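Local atomic coordinates of DNA protection during starvation protein (Agrobacterium tumefaciens, PDB entry 1O9R), a protein that protects DNA from oxidative damage without binding it, oxidising iron(II) with hydrogen peroxide and storing the product as a mineral inside a hollow shell of twelve subunits. Residues 18-23 and 73-79; 24-29 and 117-121; 61-65 and 142-147. Numbering follows the deposited sequence.

How the contacts relate
The three contacts tie together the four long helices of a ferritin-like bundle. Contacts 1 and 2 use consecutive turns of helix 12-42 and have centres about 14 Å apart; contact 1 joins it to the end of helix 48-75, contact 2 to helix 103-130. Contact 3 joins helix 48-75 to helix 134-156, with its centre about 10 Å from that of contact 2, and I121 CG1 meets L147 CD1 at 3.5 Å between them. None of the three supplies an iron ligand; V73, V29 and D146 have side chains about 12, 13 and 11 Å from a bound iron(III) ion. The side chain of V29 lies about 8 Å from that of D67, probably an iron ligand.

Contact 1 of 3, residues 18-23 and 73-79; sequences VIGILN and VVQLGGT
Residues 18-23 are wholly helical, with L22 N bonded to V18 O and N23 N to I19 O. Residues 73-75 form the last part of a helix; L76 (phi/psi -84/6) departs from helical geometry, and a Schellman motif closes the end. G78 N bonds to V73 O (3.0 Å) and G77 N to V74 O (2.9 Å), while G77 takes phi/psi 95/3, where a CB would jam against the preceding carbonyl. G78 and T79 then run extended. The nearest CA atoms across the contact are those of I19 and V73, 5.3 Å apart. I19 (rotamer mt) and V73 (t) lie at the middle of the contact: I19 CG2 is 4.1 Å from V73 CG1, and I19 CD1 reaches over the turn to 3.9 Å from L76 O and 3.7 Å from G78 N. Glycine suits position 78, since a CB there would clash with I19 CD1. L22 CB packs at 3.4 Å on V73 CG2, and L76 (mt) sets its CD1 4.0 Å from V18 CG1. The polar edge is N23, whose ND2 donates to T79 O (2.9 Å, 166°); its OD1 accepts from L81 N, so one amide, able both to donate and to accept, pins the emerging chain to helix 12-42. T79 OG1 bonds instead to Y101 OH of a neighbouring subunit. Around this helix-to-loop junction of the ferritin-like bundle, V18 and L22 also rest on T136 of helix 134-156, L22 further touches F140 there, and I21 leans on A124 and D127 of helix 103-130.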
loop_
_atom_site.group_PDB
_atom_site.type_symbol
_atom_site.label_atom_id
_atom_site.label_comp_id
_atom_site.label_asym_id
_atom_site.label_seq_id
_atom_site.Cartn_x
_atom_site.Cartn_y
_atom_site.Cartn_z
ATOM N N VAL A 18 1.366 -31.510 26.508
ATOM C CA VAL A 18 0.898 -30.290 25.799
ATOM C C VAL A 18 0.396 -30.666 24.417
ATOM O O VAL A 18 -0.557 -30.010 23.919
ATOM C CB VAL A 18 1.980 -29.241 25.763
ATOM C CG1 VAL A 18 1.648 -28.087 24.857
ATOM C CG2 VAL A 18 2.229 -28.733 27.204
ATOM N N ILE A 19 0.962 -31.638 23.682
ATOM C CA ILE A 19 0.363 -32.066 22.413
ATOM C C ILE A 19 -1.091 -32.427 22.616
ATOM O O ILE A 19 -1.953 -32.077 21.801
ATOM C CB ILE A 19 1.197 -33.251 21.842
ATOM C CG1 ILE A 19 2.531 -32.655 21.310
ATOM C CG2 ILE A 19 0.406 -33.993 20.761
ATOM C CD1 ILE A 19 3.512 -33.797 20.999
ATOM N N GLY A 20 -1.449 -33.153 23.710
ATOM C CA GLY A 20 -2.851 -33.489 23.943
ATOM C C GLY A 20 -3.758 -32.281 24.122
ATOM O O GLY A 20 -4.845 -32.203 23.575
ATOM N N ILE A 21 -3.250 -31.289 24.883
ATOM C CA ILE A 21 -3.991 -30.046 25.102
ATOM C C ILE A 21 -4.189 -29.313 23.755
ATOM O O ILE A 21 -5.290 -28.807 23.512
ATOM C CB ILE A 21 -3.237 -29.160 26.096
ATOM C CG1 ILE A 21 -3.165 -29.837 27.496
ATOM C CG2 ILE A 21 -3.898 -27.801 26.253
ATOM C CD1 ILE A 21 -2.123 -29.101 28.349
ATOM N N LEU A 22 -3.147 -29.195 22.975
ATOM C CA LEU A 22 -3.225 -28.473 21.681
ATOM C C LEU A 22 -4.171 -29.206 20.742
ATOM O O LEU A 22 -5.019 -28.516 20.181
ATOM C CB LEU A 22 -1.822 -28.469 21.079
ATOM C CG LEU A 22 -0.800 -27.531 21.760
ATOM C CD1 LEU A 22 0.632 -27.913 21.439
ATOM C CD2 LEU A 22 -1.085 -26.095 21.275
ATOM N N ASN A 23 -4.031 -30.541 20.545
ATOM C CA ASN A 23 -4.948 -31.154 19.569
ATOM C C ASN A 23 -6.376 -31.094 20.073
ATOM O O ASN A 23 -7.290 -31.036 19.228
ATOM C CB ASN A 23 -4.501 -32.604 19.308
ATOM C CG ASN A 23 -3.558 -32.714 18.135
ATOM O OD1 ASN A 23 -3.637 -31.915 17.172
ATOM N ND2 ASN A 23 -2.639 -33.674 18.108
ATOM N N VAL A 73 1.808 -28.213 17.825
ATOM C CA VAL A 73 1.856 -29.672 17.984
ATOM C C VAL A 73 3.039 -30.197 17.223
ATOM O O VAL A 73 3.808 -31.100 17.698
ATOM C CB VAL A 73 0.557 -30.249 17.397
ATOM C CG1 VAL A 73 0.707 -31.785 17.279
ATOM C CG2 VAL A 73 -0.653 -29.861 18.225
ATOM N N VAL A 74 3.214 -29.815 15.960
ATOM C CA VAL A 74 4.275 -30.402 15.138
ATOM C C VAL A 74 5.653 -29.986 15.587
ATOM O O VAL A 74 6.607 -30.772 15.495
ATOM C CB VAL A 74 4.019 -30.087 13.639
ATOM C CG1 VAL A 74 2.633 -30.719 13.279
ATOM C CG2 VAL A 74 3.868 -28.686 13.172
ATOM N N GLN A 75 5.785 -28.748 16.062
ATOM C CA GLN A 75 7.051 -28.291 16.610
ATOM C C GLN A 75 7.496 -29.222 17.742
ATOM O O GLN A 75 8.713 -29.378 17.905
ATOM C CB GLN A 75 6.925 -26.868 17.178
ATOM C CG GLN A 75 6.836 -25.826 16.044
ATOM C CD GLN A 75 6.264 -24.532 16.556
ATOM O OE1 GLN A 75 6.487 -24.106 17.672
ATOM N NE2 GLN A 75 5.404 -23.888 15.741
ATOM N N LEU A 76 6.573 -29.723 18.525
ATOM C CA LEU A 76 6.898 -30.606 19.665
ATOM C C LEU A 76 7.042 -32.033 19.196
ATOM O O LEU A 76 7.168 -32.865 20.139
ATOM C CB LEU A 76 5.893 -30.367 20.768
ATOM C CG LEU A 76 5.845 -28.938 21.324
ATOM C CD1 LEU A 76 4.766 -28.868 22.401
ATOM C CD2 LEU A 76 7.208 -28.511 21.858
ATOM N N GLY A 77 7.010 -32.362 17.924
ATOM C CA GLY A 77 7.237 -33.743 17.474
ATOM C C GLY A 77 5.930 -34.489 17.296
ATOM O O GLY A 77 6.008 -35.709 17.056
ATOM N N GLY A 78 4.775 -33.891 17.489
ATOM C CA GLY A 78 3.486 -34.575 17.331
ATOM C C GLY A 78 2.958 -34.457 15.900
ATOM O O GLY A 78 3.568 -33.920 14.980
ATOM N N THR A 79 1.740 -34.957 15.795
ATOM C CA THR A 79 0.944 -34.910 14.556
ATOM C C THR A 79 -0.265 -34.027 14.804
ATOM O O THR A 79 -1.084 -34.263 15.693
ATOM C CB THR A 79 0.486 -36.333 14.189
ATOM O OG1 THR A 79 1.666 -37.134 13.995
ATOM C CG2 THR A 79 -0.325 -36.295 12.898
#

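Contact 2 of 3, residues 24-29 and 117-121; sequences ESLASV and VANMI
M120, S28 and V117 carry most of the interface between two antiparallel helices of the ferritin-like bundle, 24-29 and 117-121. Their axes come within 10.5 Å at a signed crossing angle of -164°, a nearly aligned packing in which S28 faces V117 (CA atoms 6.7 Å apart) and S25 faces I121 (7.0 Å). M120 extends with chi1 and chi2 both t, then bends at chi3 of -24°, so that its thioether lies along the opposing helix: SD is 3.7 Å from S28 CB and 4.0 Å from S25 CA. A flexible, unbranched methionine fits such a shallow surface of small residues. S28 points toward helix 117-121, yet its OG bonds to K92 N in the loop that follows helix 84-90. V117 (t) places CG2 4.0 Å from S28 O and CG1 4.2 Å from V29 CG2; I121 (mm) sends CD1 to 3.7 Å from S25 OG and 4.4 Å from V29 CG2. S25 OG is itself bonded to I21 O, one turn back in its own helix. Segments 24-29 and 117-121 thus meet by van der Waals contact alone: small serines whose hydroxyls are bonded elsewhere can accept methyl groups and a sulfur.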
loop_
_atom_site.group_PDB
_atom_site.type_symbol
_atom_site.label_atom_id
_atom_site.label_comp_id
_atom_site.label_asym_id
_atom_site.label_seq_id
_atom_site.Cartn_x
_atom_site.Cartn_y
_atom_site.Cartn_z
ATOM N N GLU A 24 -6.587 -31.219 21.394
ATOM C CA GLU A 24 -7.984 -31.093 21.840
ATOM C C GLU A 24 -8.568 -29.738 21.536
ATOM O O GLU A 24 -9.679 -29.554 20.989
ATOM C CB GLU A 24 -7.961 -31.371 23.363
ATOM C CG GLU A 24 -9.382 -31.209 23.941
ATOM C CD GLU A 24 -9.321 -31.265 25.467
ATOM O OE1 GLU A 24 -8.806 -30.354 26.112
ATOM O OE2 GLU A 24 -9.828 -32.299 25.928
ATOM N N SER A 25 -7.801 -28.673 21.840
ATOM C CA SER A 25 -8.239 -27.318 21.525
ATOM C C SER A 25 -8.391 -27.103 20.016
ATOM O O SER A 25 -9.359 -26.424 19.632
ATOM C CB SER A 25 -7.184 -26.316 22.025
ATOM O OG SER A 25 -7.164 -26.293 23.455
ATOM N N LEU A 26 -7.492 -27.659 19.210
ATOM C CA LEU A 26 -7.588 -27.442 17.766
ATOM C C LEU A 26 -8.925 -27.900 17.227
ATOM O O LEU A 26 -9.513 -27.255 16.374
ATOM C CB LEU A 26 -6.437 -28.223 17.108
ATOM C CG LEU A 26 -6.385 -28.173 15.564
ATOM C CD1 LEU A 26 -6.195 -26.720 15.124
ATOM C CD2 LEU A 26 -5.248 -29.058 15.053
ATOM N N ALA A 27 -9.406 -29.046 17.729
ATOM C CA ALA A 27 -10.674 -29.594 17.162
ATOM C C ALA A 27 -11.841 -28.649 17.465
ATOM O O ALA A 27 -12.693 -28.432 16.578
ATOM C CB ALA A 27 -10.976 -30.971 17.806
ATOM N N SER A 28 -11.931 -28.118 18.673
ATOM C CA SER A 28 -13.040 -27.187 18.965
ATOM C C SER A 28 -12.882 -25.856 18.282
ATOM O O SER A 28 -13.888 -25.209 17.974
ATOM C CB SER A 28 -13.193 -27.019 20.480
ATOM O OG SER A 28 -13.743 -28.213 21.062
ATOM N N VAL A 29 -11.638 -25.402 18.048
ATOM C CA VAL A 29 -11.431 -24.115 17.338
ATOM C C VAL A 29 -11.795 -24.310 15.875
ATOM O O VAL A 29 -12.460 -23.417 15.293
ATOM C CB VAL A 29 -9.931 -23.743 17.456
ATOM C CG1 VAL A 29 -9.557 -22.621 16.458
ATOM C CG2 VAL A 29 -9.576 -23.289 18.893
ATOM N N VAL A 117 -15.433 -22.320 23.984
ATOM C CA VAL A 117 -14.049 -22.329 23.482
ATOM C C VAL A 117 -13.191 -21.287 24.216
ATOM O O VAL A 117 -12.045 -21.614 24.575
ATOM C CB VAL A 117 -14.066 -22.023 21.976
ATOM C CG1 VAL A 117 -12.601 -21.991 21.453
ATOM C CG2 VAL A 117 -14.829 -23.143 21.251
ATOM N N ALA A 118 -13.710 -20.132 24.555
ATOM C CA ALA A 118 -12.939 -19.147 25.338
ATOM C C ALA A 118 -12.516 -19.835 26.657
ATOM O O ALA A 118 -11.388 -19.590 27.096
ATOM C CB ALA A 118 -13.785 -17.912 25.570
ATOM N N ASN A 119 -13.490 -20.509 27.286
ATOM C CA ASN A 119 -13.148 -21.064 28.605
ATOM C C ASN A 119 -12.263 -22.280 28.515
ATOM O O ASN A 119 -11.367 -22.471 29.359
ATOM C CB ASN A 119 -14.505 -21.405 29.287
ATOM C CG ASN A 119 -15.262 -20.153 29.662
ATOM O OD1 ASN A 119 -14.745 -19.046 29.843
ATOM N ND2 ASN A 119 -16.587 -20.243 29.851
ATOM N N MET A 120 -12.337 -23.021 27.397
ATOM C CA MET A 120 -11.400 -24.112 27.199
ATOM C C MET A 120 -9.969 -23.556 27.033
ATOM O O MET A 120 -8.999 -24.144 27.568
ATOM C CB MET A 120 -11.742 -24.844 25.909
ATOM C CG MET A 120 -10.776 -25.766 25.238
ATOM S SD MET A 120 -11.514 -26.633 23.807
ATOM C CE MET A 120 -13.285 -26.502 24.366
ATOM N N ILE A 121 -9.838 -22.486 26.250
ATOM C CA ILE A 121 -8.491 -21.936 26.000
ATOM C C ILE A 121 -7.993 -21.262 27.247
ATOM O O ILE A 121 -6.763 -21.350 27.490
ATOM C CB ILE A 121 -8.636 -20.930 24.830
ATOM C CG1 ILE A 121 -8.981 -21.655 23.516
ATOM C CG2 ILE A 121 -7.364 -20.104 24.718
ATOM C CD1 ILE A 121 -8.034 -22.721 23.024
#

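Contact 3 of 3, residues 61-65 and 142-147; sequences QLDNH and AASRDL
A histidine ring is held both at its edge and over its face where two antiparallel helices of the ferritin-like four-helix bundle meet. H65 (chi1 -68°, chi2 -62°) donates from NE2 to D146 OD1 at 2.7 Å and 174°, a nearly straight His-carboxylate hydrogen bond, while A143 CA lies over the ring, 3.5 Å from its centroid and 14° off the normal, as a CH-pi contact. Alanine suits position 143 because a short side chain lets the ring come right up to the backbone; the H65 and A143 CA atoms are 5.9 Å apart. The axes of 61-65 and 142-147 approach to 10.5 Å, their N-to-C directions 167° apart. On the buried side L62 (mt) meets L147 (mt), CD2 to CD2 at 4.2 Å, and L62 also packs on L32 and T36 of helix 12-42. At the other end Q61 faces D146 (CA atoms 7.5 Å apart), and a water donates to Q61 OE1 at 2.9 Å and, weakly, to D146 O at 3.5 Å.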
loop_
_atom_site.group_PDB
_atom_site.type_symbol
_atom_site.label_atom_id
_atom_site.label_comp_id
_atom_site.label_asym_id
_atom_site.label_seq_id
_atom_site.Cartn_x
_atom_site.Cartn_y
_atom_site.Cartn_z
ATOM N N GLN A 61 -9.665 -14.686 12.583
ATOM C CA GLN A 61 -8.866 -14.894 13.796
ATOM C C GLN A 61 -8.804 -16.329 14.252
ATOM O O GLN A 61 -7.776 -16.818 14.701
ATOM C CB GLN A 61 -9.479 -14.035 14.929
ATOM C CG GLN A 61 -9.389 -12.555 14.637
ATOM C CD GLN A 61 -10.127 -11.701 15.649
ATOM O OE1 GLN A 61 -10.693 -12.145 16.642
ATOM N NE2 GLN A 61 -10.155 -10.396 15.368
ATOM N N LEU A 62 -9.927 -17.074 14.114
ATOM C CA LEU A 62 -9.947 -18.487 14.494
ATOM C C LEU A 62 -9.046 -19.262 13.547
ATOM O O LEU A 62 -8.361 -20.218 13.951
ATOM C CB LEU A 62 -11.397 -19.025 14.390
ATOM C CG LEU A 62 -12.340 -18.504 15.476
ATOM C CD1 LEU A 62 -13.792 -18.932 15.204
ATOM C CD2 LEU A 62 -11.904 -18.978 16.878
ATOM N N ASP A 63 -8.999 -18.880 12.266
ATOM C CA ASP A 63 -8.058 -19.563 11.373
ATOM C C ASP A 63 -6.634 -19.342 11.842
ATOM O O ASP A 63 -5.817 -20.323 11.802
ATOM C CB ASP A 63 -8.177 -18.967 9.953
ATOM C CG ASP A 63 -9.473 -19.281 9.243
ATOM O OD1 ASP A 63 -9.710 -18.540 8.234
ATOM O OD2 ASP A 63 -10.184 -20.215 9.654
ATOM N N ASN A 64 -6.291 -18.152 12.250
ATOM C CA ASN A 64 -4.910 -17.862 12.623
ATOM C C ASN A 64 -4.550 -18.535 13.953
ATOM O O ASN A 64 -3.474 -19.164 14.021
ATOM C CB ASN A 64 -4.759 -16.331 12.724
ATOM C CG ASN A 64 -4.711 -15.691 11.318
ATOM O OD1 ASN A 64 -4.482 -16.356 10.296
ATOM N ND2 ASN A 64 -4.999 -14.409 11.381
ATOM N N HIS A 65 -5.469 -18.517 14.937
ATOM C CA HIS A 65 -5.143 -19.241 16.176
ATOM C C HIS A 65 -5.088 -20.746 15.973
ATOM O O HIS A 65 -4.263 -21.404 16.597
ATOM C CB HIS A 65 -6.110 -18.833 17.299
ATOM C CG HIS A 65 -5.858 -17.413 17.693
ATOM N ND1 HIS A 65 -4.663 -16.994 18.203
ATOM C CD2 HIS A 65 -6.648 -16.323 17.658
ATOM C CE1 HIS A 65 -4.739 -15.689 18.432
ATOM N NE2 HIS A 65 -5.942 -15.238 18.105
ATOM N N ALA A 142 -2.538 -15.627 23.696
ATOM C CA ALA A 142 -2.925 -14.735 22.556
ATOM C C ALA A 142 -4.299 -15.135 22.052
ATOM O O ALA A 142 -5.110 -14.247 21.727
ATOM C CB ALA A 142 -1.861 -14.861 21.457
ATOM N N ALA A 143 -4.565 -16.441 21.971
ATOM C CA ALA A 143 -5.884 -16.886 21.506
ATOM C C ALA A 143 -6.961 -16.431 22.453
ATOM O O ALA A 143 -8.077 -16.037 22.097
ATOM C CB ALA A 143 -5.920 -18.414 21.288
ATOM N N SER A 144 -6.708 -16.533 23.785
ATOM C CA SER A 144 -7.656 -16.147 24.799
ATOM C C SER A 144 -8.019 -14.678 24.685
ATOM O O SER A 144 -9.184 -14.320 24.855
ATOM C CB SER A 144 -6.960 -16.386 26.188
ATOM O OG SER A 144 -7.808 -16.006 27.246
ATOM N N ARG A 145 -7.003 -13.821 24.448
ATOM C CA ARG A 145 -7.346 -12.408 24.330
ATOM C C ARG A 145 -8.333 -12.162 23.196
ATOM O O ARG A 145 -9.344 -11.446 23.349
ATOM C CB ARG A 145 -6.054 -11.645 23.962
ATOM C CG ARG A 145 -5.307 -11.402 25.264
ATOM C CD ARG A 145 -4.040 -10.635 25.128
ATOM N NE ARG A 145 -4.336 -9.289 24.567
ATOM C CZ ARG A 145 -3.304 -8.493 24.296
ATOM N NH1 ARG A 145 -2.045 -8.755 24.564
ATOM N NH2 ARG A 145 -3.643 -7.311 23.720
ATOM N N ASP A 146 -8.150 -12.836 22.045
ATOM C CA ASP A 146 -9.125 -12.606 20.935
ATOM C C ASP A 146 -10.429 -13.344 21.242
ATOM O O ASP A 146 -11.484 -12.816 20.860
ATOM C CB ASP A 146 -8.509 -13.115 19.625
ATOM C CG ASP A 146 -7.490 -12.120 19.040
ATOM O OD1 ASP A 146 -6.668 -12.625 18.213
ATOM O OD2 ASP A 146 -7.520 -10.948 19.437
ATOM N N LEU A 147 -10.424 -14.540 21.851
ATOM C CA LEU A 147 -11.721 -15.216 22.134
ATOM C C LEU A 147 -12.489 -14.397 23.127
ATOM O O LEU A 147 -13.741 -14.337 22.986
ATOM C CB LEU A 147 -11.454 -16.630 22.667
ATOM C CG LEU A 147 -11.150 -17.612 21.516
ATOM C CD1 LEU A 147 -10.299 -18.766 22.038
ATOM C CD2 LEU A 147 -12.504 -18.034 20.914
HETATM O O HOH W 1 -11.579 -10.170 18.620
#